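Local coordinates for fumarate reductase iron-sulfur subunit (Mycolicibacterium smegmatis, PDB 7D6V), which probably relays electrons from the succinate-oxidising subunit through its three iron-sulfur clusters towards a quinone in the mycobacterial succinate dehydrogenase Sdh1, at residues B[109-112]-B[113-116]; B[167-171]-B[172-176]; B[188-191]-B[192-195]; B[218-222]-B[223-227]. All blocks are in the same frame, centred on the assembly; numbering follows the deposited sequence.

Contact 1. Residues B[109-112]-B[113-116]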
loop_
_atom_site.group_PDB
_atom_site.type_symbol
_atom_site.label_atom_id
_atom_site.label_comp_id
_atom_site.label_asym_id
_atom_site.label_seq_id
_atom_site.Cartn_x
_atom_site.Cartn_y
_atom_site.Cartn_z
ATOM N N TYR B 109 12.628 6.684 -7.560
ATOM C CA TYR B 109 12.820 5.622 -8.538
ATOM C C TYR B 109 14.264 5.528 -9.004
ATOM O O TYR B 109 14.691 4.458 -9.446
ATOM C CB TYR B 109 11.876 5.829 -9.720
ATOM C CG TYR B 109 10.430 5.637 -9.336
ATOM C CD1 TYR B 109 9.871 4.370 -9.280
ATOM C CD2 TYR B 109 9.632 6.720 -9.003
ATOM C CE1 TYR B 109 8.556 4.189 -8.916
ATOM C CE2 TYR B 109 8.317 6.547 -8.638
ATOM C CZ TYR B 109 7.784 5.279 -8.597
ATOM O OH TYR B 109 6.472 5.102 -8.234
ATOM N N GLU B 110 15.026 6.618 -8.908
ATOM C CA GLU B 110 16.457 6.545 -9.180
ATOM C C GLU B 110 17.195 5.847 -8.047
ATOM O O GLU B 110 18.137 5.086 -8.291
ATOM C CB GLU B 110 17.015 7.948 -9.409
ATOM C CG GLU B 110 16.942 8.401 -10.852
ATOM C CD GLU B 110 16.608 9.872 -10.984
ATOM O OE1 GLU B 110 15.951 10.243 -11.979
ATOM O OE2 GLU B 110 17.000 10.658 -10.095
ATOM N N LYS B 111 16.787 6.096 -6.801
ATOM C CA LYS B 111 17.370 5.385 -5.670
ATOM C C LYS B 111 17.002 3.910 -5.665
ATOM O O LYS B 111 17.759 3.097 -5.127
ATOM C CB LYS B 111 16.926 6.021 -4.351
ATOM C CG LYS B 111 17.515 7.390 -4.081
ATOM C CD LYS B 111 19.028 7.347 -4.059
ATOM C CE LYS B 111 19.610 8.695 -3.686
ATOM N NZ LYS B 111 21.086 8.653 -3.525
ATOM N N ALA B 112 15.853 3.553 -6.239
ATOM C CA ALA B 112 15.385 2.174 -6.178
ATOM C C ALA B 112 16.300 1.216 -6.932
ATOM O O ALA B 112 16.403 0.045 -6.554
ATOM C CB ALA B 112 13.962 2.079 -6.725
ATOM N N ARG B 113 16.969 1.678 -7.987
ATOM C CA ARG B 113 17.795 0.798 -8.801
ATOM C C ARG B 113 19.280 0.910 -8.479
ATOM O O ARG B 113 20.112 0.431 -9.254
ATOM C CB ARG B 113 17.551 1.051 -10.288
ATOM C CG ARG B 113 17.653 2.482 -10.736
ATOM C CD ARG B 113 16.884 2.662 -12.028
ATOM N NE ARG B 113 17.522 3.615 -12.927
ATOM C CZ ARG B 113 17.099 3.869 -14.159
ATOM N NH1 ARG B 113 16.041 3.235 -14.640
ATOM N NH2 ARG B 113 17.738 4.751 -14.914
ATOM N N GLN B 114 19.631 1.531 -7.356
ATOM C CA GLN B 114 20.996 1.478 -6.855
ATOM C C GLN B 114 21.189 0.420 -5.781
ATOM O O GLN B 114 22.316 -0.041 -5.583
ATOM C CB GLN B 114 21.418 2.843 -6.300
ATOM C CG GLN B 114 21.531 3.929 -7.351
ATOM C CD GLN B 114 21.653 5.312 -6.749
ATOM O OE1 GLN B 114 21.698 5.471 -5.531
ATOM N NE2 GLN B 114 21.708 6.325 -7.603
ATOM N N ILE B 115 20.123 0.024 -5.101
ATOM C CA ILE B 115 20.215 -0.994 -4.053
ATOM C C ILE B 115 20.290 -2.371 -4.706
ATOM O O ILE B 115 19.475 -2.668 -5.593
ATOM C CB ILE B 115 19.020 -0.899 -3.112
ATOM C CG1 ILE B 115 18.985 0.468 -2.435
ATOM C CG2 ILE B 115 19.069 -2.002 -2.067
ATOM C CD1 ILE B 115 17.847 0.619 -1.477
ATOM N N PRO B 116 21.241 -3.218 -4.314
ATOM C CA PRO B 116 21.275 -4.583 -4.849
ATOM C C PRO B 116 19.989 -5.327 -4.526
ATOM O O PRO B 116 19.425 -5.192 -3.440
ATOM C CB PRO B 116 22.482 -5.211 -4.143
ATOM C CG PRO B 116 23.318 -4.062 -3.736
ATOM C CD PRO B 116 22.369 -2.955 -3.409
#
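R113 and Q114 fold their side chains back over the helical turn formed by Y109, E110, K111 and A112, where the chain leaves helix 107-112 for the loop that leads to P116. The R113 chain can be followed outwards. Its CB lies 3.6 Å from A112 C, and chi1 of 51° sets CG between the backbone N and the carbonyl carbon, turning the chain back towards the preceding turn. CG then reaches two carbonyl oxygens at once, E110 O at 3.6 Å and Y109 O at 3.8 Å, and CD stays 3.8 Å from Y109 O. Beyond CD the chain bends at chi3 and leaves the turn; NH1 makes a long, weak ion pair with E163 of subunit A, and the arginine also packs on Y162 of that chain. Q114 runs a different course. Its CG lies 3.7 Å from E110 O, while the extended chain brings OE1 within 3.6 Å of K111 CD, the two side chains crossing at a slant. The lysine is bent at chi2 (-59°), and its NZ donates a weak hydrogen bond to K165 O. Along the backbone, Q114 N gives K111 O a weak bond of 3.3 Å. On the inner side, K111, A112 and I115 pack on F173 of helix 171-181. Aliphatic CH groups thus lie against the carbonyls of Y109 and E110, held by van der Waals packing and one weak backbone bond, while firmer polar ties run outwards, from Y109 OH and I115 O to F42 O and Q153 NE2, both of subunit A, and from P116 O to R190 NE.

Contact 2. Residues B[167-171]-B[172-176]. With F3S (Fe3-s4 cluster), chain G.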
loop_
_atom_site.group_PDB
_atom_site.type_symbol
_atom_site.label_atom_id
_atom_site.label_comp_id
_atom_site.label_asym_id
_atom_site.label_seq_id
_atom_site.Cartn_x
_atom_site.Cartn_y
_atom_site.Cartn_z
ATOM N N ASN B 167 23.782 11.767 -1.368
ATOM C CA ASN B 167 24.483 10.974 -0.369
ATOM C C ASN B 167 23.560 10.136 0.502
ATOM O O ASN B 167 24.031 9.193 1.141
ATOM C CB ASN B 167 25.322 11.884 0.535
ATOM C CG ASN B 167 26.363 12.667 -0.232
ATOM O OD1 ASN B 167 27.176 12.095 -0.955
ATOM N ND2 ASN B 167 26.346 13.983 -0.073
ATOM N N PHE B 168 22.269 10.453 0.545
ATOM C CA PHE B 168 21.324 9.807 1.445
ATOM C C PHE B 168 20.205 9.183 0.628
ATOM O O PHE B 168 19.632 9.837 -0.248
ATOM C CB PHE B 168 20.764 10.821 2.446
ATOM C CG PHE B 168 19.967 10.211 3.558
ATOM C CD1 PHE B 168 20.536 9.284 4.405
ATOM C CD2 PHE B 168 18.655 10.587 3.773
ATOM C CE1 PHE B 168 19.810 8.731 5.436
ATOM C CE2 PHE B 168 17.925 10.038 4.803
ATOM C CZ PHE B 168 18.503 9.109 5.635
ATOM N N ALA B 169 19.894 7.920 0.919
ATOM C CA ALA B 169 18.859 7.216 0.173
ATOM C C ALA B 169 17.465 7.511 0.707
ATOM O O ALA B 169 16.494 7.468 -0.056
ATOM C CB ALA B 169 19.119 5.712 0.202
ATOM N N GLY B 170 17.342 7.809 1.995
ATOM C CA GLY B 170 16.060 8.083 2.590
ATOM C C GLY B 170 15.548 6.932 3.427
ATOM O O GLY B 170 16.041 5.804 3.347
ATOM N N PRO B 171 14.543 7.205 4.261
ATOM C CA PRO B 171 13.993 6.143 5.122
ATOM C C PRO B 171 13.467 4.936 4.366
ATOM O O PRO B 171 13.683 3.801 4.806
ATOM C CB PRO B 171 12.863 6.858 5.878
ATOM C CG PRO B 171 12.717 8.205 5.236
ATOM C CD PRO B 171 14.010 8.530 4.603
ATOM N N ARG B 172 12.788 5.145 3.235
ATOM C CA ARG B 172 12.165 4.028 2.532
ATOM C C ARG B 172 13.208 3.032 2.046
ATOM O O ARG B 172 13.030 1.817 2.176
ATOM C CB ARG B 172 11.327 4.546 1.361
ATOM C CG ARG B 172 10.421 3.508 0.715
ATOM C CD ARG B 172 11.065 2.899 -0.523
ATOM N NE ARG B 172 10.321 1.757 -1.042
ATOM C CZ ARG B 172 10.346 0.538 -0.515
ATOM N NH1 ARG B 172 9.632 -0.434 -1.062
ATOM N NH2 ARG B 172 11.077 0.288 0.558
ATOM N N PHE B 173 14.322 3.522 1.521
ATOM C CA PHE B 173 15.288 2.625 0.910
ATOM C C PHE B 173 16.277 2.046 1.909
ATOM O O PHE B 173 16.780 0.941 1.695
ATOM C CB PHE B 173 15.987 3.354 -0.231
ATOM C CG PHE B 173 15.053 3.686 -1.344
ATOM C CD1 PHE B 173 14.594 2.694 -2.188
ATOM C CD2 PHE B 173 14.571 4.970 -1.501
ATOM C CE1 PHE B 173 13.709 2.983 -3.191
ATOM C CE2 PHE B 173 13.683 5.262 -2.507
ATOM C CZ PHE B 173 13.252 4.267 -3.351
ATOM N N HIS B 174 16.524 2.725 3.026
ATOM C CA HIS B 174 17.220 2.058 4.118
ATOM C C HIS B 174 16.340 0.990 4.755
ATOM O O HIS B 174 16.842 -0.061 5.172
ATOM C CB HIS B 174 17.685 3.085 5.145
ATOM C CG HIS B 174 18.863 3.887 4.692
ATOM N ND1 HIS B 174 20.120 3.344 4.546
ATOM C CD2 HIS B 174 18.970 5.186 4.324
ATOM C CE1 HIS B 174 20.953 4.274 4.121
ATOM N NE2 HIS B 174 20.281 5.401 3.978
ATOM N N MET B 175 15.027 1.221 4.806
ATOM C CA MET B 175 14.105 0.166 5.210
ATOM C C MET B 175 14.135 -0.995 4.224
ATOM O O MET B 175 14.033 -2.159 4.621
ATOM C CB MET B 175 12.690 0.729 5.336
ATOM C CG MET B 175 11.668 -0.261 5.854
ATOM S SD MET B 175 9.981 0.344 5.720
ATOM C CE MET B 175 9.787 0.400 3.945
ATOM N N ARG B 176 14.255 -0.695 2.932
ATOM C CA ARG B 176 14.382 -1.747 1.926
ATOM C C ARG B 176 15.669 -2.545 2.115
ATOM O O ARG B 176 15.679 -3.774 1.966
ATOM C CB ARG B 176 14.321 -1.130 0.529
ATOM C CG ARG B 176 14.745 -2.055 -0.588
ATOM C CD ARG B 176 13.552 -2.722 -1.234
ATOM N NE ARG B 176 13.939 -3.484 -2.415
ATOM C CZ ARG B 176 13.825 -4.801 -2.523
ATOM N NH1 ARG B 176 13.331 -5.510 -1.521
ATOM N NH2 ARG B 176 14.204 -5.408 -3.637
HETATM FE FE1 F3S G . 14.195 10.393 8.490
HETATM FE FE3 F3S G . 13.388 8.663 10.380
HETATM FE FE4 F3S G . 16.031 9.057 10.082
HETATM S S1 F3S G . 12.657 10.741 10.051
HETATM S S2 F3S G . 16.146 11.211 9.406
HETATM S S3 F3S G . 14.615 8.136 8.503
HETATM S S4 F3S G . 14.962 8.617 12.022
#
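G170 O meets the N-H groups of the next turn, accepting a nearly straight bond from H174 N at 3.1 Å and a weak one from F173 N, while P171 O takes M175 N at 2.9 Å. G170 has a positive phi (104°), a backbone shape in which any CB would collide with the carbonyl oxygen of A169. The rings of F168 and H174 slant across each other with planes at 35°, F168 CE1 lying 3.7 Å from H174 NE2. That imidazole nitrogen also has a weak hydrogen bond to F198 O, and G170 O lies at the edge of the ring, near its plane. This is the N-terminal start of helix 171-181 in the 4Fe-4S dicluster region: G170 is the N-cap and P171, whose ring nitrogen has no hydrogen to give, opens the first turn. The proline faces the Fe3-S4 cluster, its CB 3.4 Å from sulfur S3. A169 CB packs on F173 CB at 3.9 Å, and A169 O sits near the plane of the F173 ring, at its edge, 3.5 Å from CD2. R172 lays its CD over the centre of one face of that ring, 3.7 Å above the plane, then sends NE into a salt bridge with E147. M175 has CG anti to its backbone nitrogen (chi1 -176°), which carries its end away from the turn; the side chain comes to about 4 Å from the 4Fe-4S cluster.

Contact 3. Residues B[188-191]-B[192-195]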
loop_
_atom_site.group_PDB
_atom_site.type_symbol
_atom_site.label_atom_id
_atom_site.label_comp_id
_atom_site.label_asym_id
_atom_site.label_seq_id
_atom_site.Cartn_x
_atom_site.Cartn_y
_atom_site.Cartn_z
ATOM N N VAL B 188 23.505 -11.553 -0.313
ATOM C CA VAL B 188 24.344 -10.359 -0.307
ATOM C C VAL B 188 24.329 -9.718 1.076
ATOM O O VAL B 188 23.330 -9.772 1.802
ATOM C CB VAL B 188 23.868 -9.380 -1.398
ATOM C CG1 VAL B 188 24.766 -8.160 -1.472
ATOM C CG2 VAL B 188 23.818 -10.085 -2.735
ATOM N N ASP B 189 25.454 -9.102 1.450
ATOM C CA ASP B 189 25.591 -8.525 2.785
ATOM C C ASP B 189 24.945 -7.144 2.874
ATOM O O ASP B 189 24.003 -6.940 3.647
ATOM C CB ASP B 189 27.071 -8.457 3.168
ATOM C CG ASP B 189 27.280 -8.241 4.652
ATOM O OD1 ASP B 189 26.281 -8.125 5.387
ATOM O OD2 ASP B 189 28.449 -8.198 5.086
ATOM N N ARG B 190 25.449 -6.181 2.099
ATOM C CA ARG B 190 24.943 -4.813 1.975
ATOM C C ARG B 190 25.204 -3.942 3.201
ATOM O O ARG B 190 24.894 -2.743 3.163
ATOM C CB ARG B 190 23.441 -4.760 1.665
ATOM C CG ARG B 190 23.035 -5.436 0.374
ATOM C CD ARG B 190 21.540 -5.305 0.158
ATOM N NE ARG B 190 21.026 -6.297 -0.781
ATOM C CZ ARG B 190 20.714 -7.544 -0.451
ATOM N NH1 ARG B 190 20.866 -7.960 0.796
ATOM N NH2 ARG B 190 20.253 -8.377 -1.370
ATOM N N LYS B 191 25.766 -4.490 4.280
ATOM C CA LYS B 191 25.948 -3.709 5.500
ATOM C C LYS B 191 26.932 -2.564 5.290
ATOM O O LYS B 191 26.675 -1.431 5.708
ATOM C CB LYS B 191 26.412 -4.619 6.637
ATOM C CG LYS B 191 25.310 -5.467 7.247
ATOM C CD LYS B 191 25.832 -6.273 8.420
ATOM C CE LYS B 191 24.798 -7.257 8.926
ATOM N NZ LYS B 191 24.554 -8.353 7.957
ATOM N N GLU B 192 28.070 -2.841 4.649
ATOM C CA GLU B 192 29.050 -1.789 4.391
ATOM C C GLU B 192 28.500 -0.725 3.452
ATOM O O GLU B 192 28.721 0.472 3.664
ATOM C CB GLU B 192 30.332 -2.388 3.817
ATOM C CG GLU B 192 31.069 -3.298 4.763
ATOM C CD GLU B 192 31.581 -2.556 5.976
ATOM O OE1 GLU B 192 31.122 -2.859 7.093
ATOM O OE2 GLU B 192 32.445 -1.669 5.814
ATOM N N MET B 193 27.790 -1.141 2.403
ATOM C CA MET B 193 27.317 -0.167 1.430
ATOM C C MET B 193 26.206 0.700 2.000
ATOM O O MET B 193 26.088 1.869 1.619
ATOM C CB MET B 193 26.856 -0.860 0.148
ATOM C CG MET B 193 25.661 -1.759 0.311
ATOM S SD MET B 193 25.226 -2.626 -1.202
ATOM C CE MET B 193 26.541 -3.834 -1.297
ATOM N N ALA B 194 25.404 0.158 2.923
ATOM C CA ALA B 194 24.367 0.959 3.563
ATOM C C ALA B 194 24.950 2.181 4.257
ATOM O O ALA B 194 24.299 3.228 4.322
ATOM C CB ALA B 194 23.585 0.109 4.563
ATOM N N GLN B 195 26.169 2.067 4.776
ATOM C CA GLN B 195 26.852 3.177 5.425
ATOM C C GLN B 195 27.673 4.004 4.445
ATOM O O GLN B 195 27.704 5.234 4.553
ATOM C CB GLN B 195 27.755 2.646 6.541
ATOM C CG GLN B 195 28.478 3.711 7.354
ATOM C CD GLN B 195 27.534 4.630 8.096
ATOM O OE1 GLN B 195 27.329 5.775 7.701
ATOM N NE2 GLN B 195 26.951 4.133 9.174
#
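R190 and M193 form the close-packed part of this turn, their side chains lying alongside each other and pointing the same way, with M193 SD 3.9 Å from R190 CG. The methionine reaches there because its CG sits between the backbone N and the carbonyl carbon (chi1 65°), and the bend at chi3 then brings CE to 3.8 Å from R190 CA. Beside them A194 N donates to R190 O at 3.0 Å, and A194 CB packs against the same oxygen. R190 itself has a positive phi (72°) and runs extended to a guanidinium with V188 CB over the centre of one face; that group forms a salt bridge with D186 and hydrogen bonds with P116 O and S117 O. R190 and A194 are buried, whereas K191 and E192, on the looser side, are partly exposed and their chain ends meet little across the turn. K191 bends at chi4, and its NZ joins D189 OD1 in a salt bridge of 3.1 Å, met nearly head-on along the C-O bond. The chemistry divides accordingly: thioether, aliphatic chain and backbone bond shape the start of helix 191-196, while its outer side holds the K191-D189 salt bridge and long, weak ion pairs from E192 to K235 and D189 to R234 of helix 219-235.

Contact 4. Residues B[218-222]-B[223-227]. With F3S (Fe3-s4 cluster), chain G.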
loop_
_atom_site.group_PDB
_atom_site.type_symbol
_atom_site.label_atom_id
_atom_site.label_comp_id
_atom_site.label_asym_id
_atom_site.label_seq_id
_atom_site.Cartn_x
_atom_site.Cartn_y
_atom_site.Cartn_z
ATOM N N LYS B 218 7.137 0.570 11.803
ATOM C CA LYS B 218 8.080 1.074 12.799
ATOM C C LYS B 218 9.445 1.253 12.134
ATOM O O LYS B 218 10.389 0.493 12.351
ATOM C CB LYS B 218 8.161 0.123 13.984
ATOM C CG LYS B 218 6.858 -0.067 14.728
ATOM C CD LYS B 218 6.447 1.187 15.462
ATOM C CE LYS B 218 5.140 0.973 16.195
ATOM N NZ LYS B 218 5.303 0.010 17.318
ATOM N N ILE B 219 9.533 2.295 11.305
ATOM C CA ILE B 219 10.693 2.462 10.432
ATOM C C ILE B 219 11.968 2.629 11.250
ATOM O O ILE B 219 12.977 1.961 11.001
ATOM C CB ILE B 219 10.478 3.647 9.474
ATOM C CG1 ILE B 219 9.157 3.490 8.720
ATOM C CG2 ILE B 219 11.645 3.771 8.513
ATOM C CD1 ILE B 219 8.771 4.693 7.908
ATOM N N THR B 220 11.943 3.520 12.239
ATOM C CA THR B 220 13.155 3.803 12.997
ATOM C C THR B 220 13.514 2.650 13.927
ATOM O O THR B 220 14.672 2.223 13.981
ATOM C CB THR B 220 12.987 5.099 13.787
ATOM O OG1 THR B 220 12.451 6.109 12.926
ATOM C CG2 THR B 220 14.320 5.570 14.325
ATOM N N ASP B 221 12.532 2.124 14.658
ATOM C CA ASP B 221 12.827 1.143 15.696
ATOM C C ASP B 221 13.119 -0.240 15.125
ATOM O O ASP B 221 13.951 -0.971 15.671
ATOM C CB ASP B 221 11.671 1.067 16.691
ATOM C CG ASP B 221 11.747 2.141 17.757
ATOM O OD1 ASP B 221 12.653 2.996 17.684
ATOM O OD2 ASP B 221 10.900 2.129 18.674
ATOM N N ASN B 222 12.451 -0.623 14.038
ATOM C CA ASN B 222 12.584 -1.972 13.509
ATOM C C ASN B 222 13.549 -2.078 12.338
ATOM O O ASN B 222 14.014 -3.184 12.045
ATOM C CB ASN B 222 11.215 -2.508 13.075
ATOM C CG ASN B 222 10.377 -2.978 14.243
ATOM O OD1 ASN B 222 10.821 -2.959 15.386
ATOM N ND2 ASN B 222 9.155 -3.397 13.960
ATOM N N ALA B 223 13.861 -0.976 11.664
ATOM C CA ALA B 223 14.742 -1.018 10.504
ATOM C C ALA B 223 16.012 -0.204 10.686
ATOM O O ALA B 223 17.110 -0.732 10.490
ATOM C CB ALA B 223 13.988 -0.539 9.256
ATOM N N LEU B 224 15.899 1.068 11.063
ATOM C CA LEU B 224 17.053 1.960 11.015
ATOM C C LEU B 224 18.018 1.712 12.167
ATOM O O LEU B 224 19.229 1.616 11.955
ATOM C CB LEU B 224 16.584 3.411 11.016
ATOM C CG LEU B 224 15.571 3.751 9.929
ATOM C CD1 LEU B 224 15.162 5.186 10.059
ATOM C CD2 LEU B 224 16.140 3.473 8.551
ATOM N N ILE B 225 17.505 1.636 13.395
ATOM C CA ILE B 225 18.368 1.349 14.541
ATOM C C ILE B 225 18.998 -0.039 14.449
ATOM O O ILE B 225 20.201 -0.164 14.730
ATOM C CB ILE B 225 17.600 1.579 15.854
ATOM C CG1 ILE B 225 17.331 3.069 16.054
ATOM C CG2 ILE B 225 18.375 1.028 17.039
ATOM C CD1 ILE B 225 16.297 3.370 17.100
ATOM N N PRO B 226 18.267 -1.108 14.103
ATOM C CA PRO B 226 18.947 -2.400 13.899
ATOM C C PRO B 226 20.034 -2.360 12.840
ATOM O O PRO B 226 21.092 -2.977 13.021
ATOM C CB PRO B 226 17.796 -3.329 13.498
ATOM C CG PRO B 226 16.617 -2.748 14.144
ATOM C CD PRO B 226 16.802 -1.270 14.080
ATOM N N MET B 227 19.814 -1.641 11.738
ATOM C CA MET B 227 20.843 -1.565 10.708
ATOM C C MET B 227 22.037 -0.750 11.178
ATOM O O MET B 227 23.178 -1.061 10.827
ATOM C CB MET B 227 20.272 -0.987 9.417
ATOM C CG MET B 227 19.362 -1.943 8.679
ATOM S SD MET B 227 20.233 -3.359 7.982
ATOM C CE MET B 227 21.556 -2.557 7.089
HETATM FE FE1 F3S G . 14.195 10.393 8.490
HETATM FE FE3 F3S G . 13.388 8.663 10.380
HETATM FE FE4 F3S G . 16.031 9.057 10.082
HETATM S S1 F3S G . 12.657 10.741 10.051
HETATM S S2 F3S G . 16.146 11.211 9.406
HETATM S S3 F3S G . 14.615 8.136 8.503
HETATM S S4 F3S G . 14.962 8.617 12.022
#
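The start of helix 219-235 borders the Fe3-S4 site, and here I219 and T220 meet L224 and I225 across a wider pi-type turn. I219 O is gripped by two donors: L224 N at 3.1 Å, lying in the carbonyl plane, and A223 N, which comes in from above that plane. T220 O takes I225 N at 3.0 Å in a nearly straight bond. L224 runs alongside I219, CD1 to CG2 4.1 Å, and the same CD1 reaches sulfur S3 of the cluster at 3.4 Å. T220 puts OG1 beside its backbone N (chi1 -47°), which brings it 3.7 Å from sulfur S4; this hydroxyl is also hydrogen-bonded to T210 OG1. D221 and I225 lie side by side, OD1 to CD1 3.7 Å, while D221 forms a salt bridge with K207. P226, lacking an N-H, kinks the helix and packs its CD 3.3 Å from D221 O. N222 ND2 donates a hydrogen bond to E141 OE2, and its OD1 accepts from R210 of the membrane anchor subunit. I219 touches the 4Fe-4S cluster, while L224 and T220, one helical turn apart, line the Fe3-S4 pocket: the turn borders two cluster sites of a succinate dehydrogenase iron-sulfur subunit.

The four contacts follow in series along the chain, on helices 107-112, 171-181, 191-196 and 219-235 and the loops beside them. Contacts 2 and 3 each touch all the others; only contacts 1 and 4 do not meet, their nearest atoms about 10 Å apart. The centre of contact 2 lies 10 Å from contact 1, 12 Å from contact 3 and 11 Å from contact 4, and contact 3 reaches contacts 1 and 4 through P116 on M193 and A194 on M227. Contacts 2 and 4 both touch the Fe3-S4 cluster, pairing the starts of helices 171-181 and 219-235. With contact 1 against subunit A and contact 4 against the membrane anchor, the subunit bridges the two, and its clusters probably carry electrons between them.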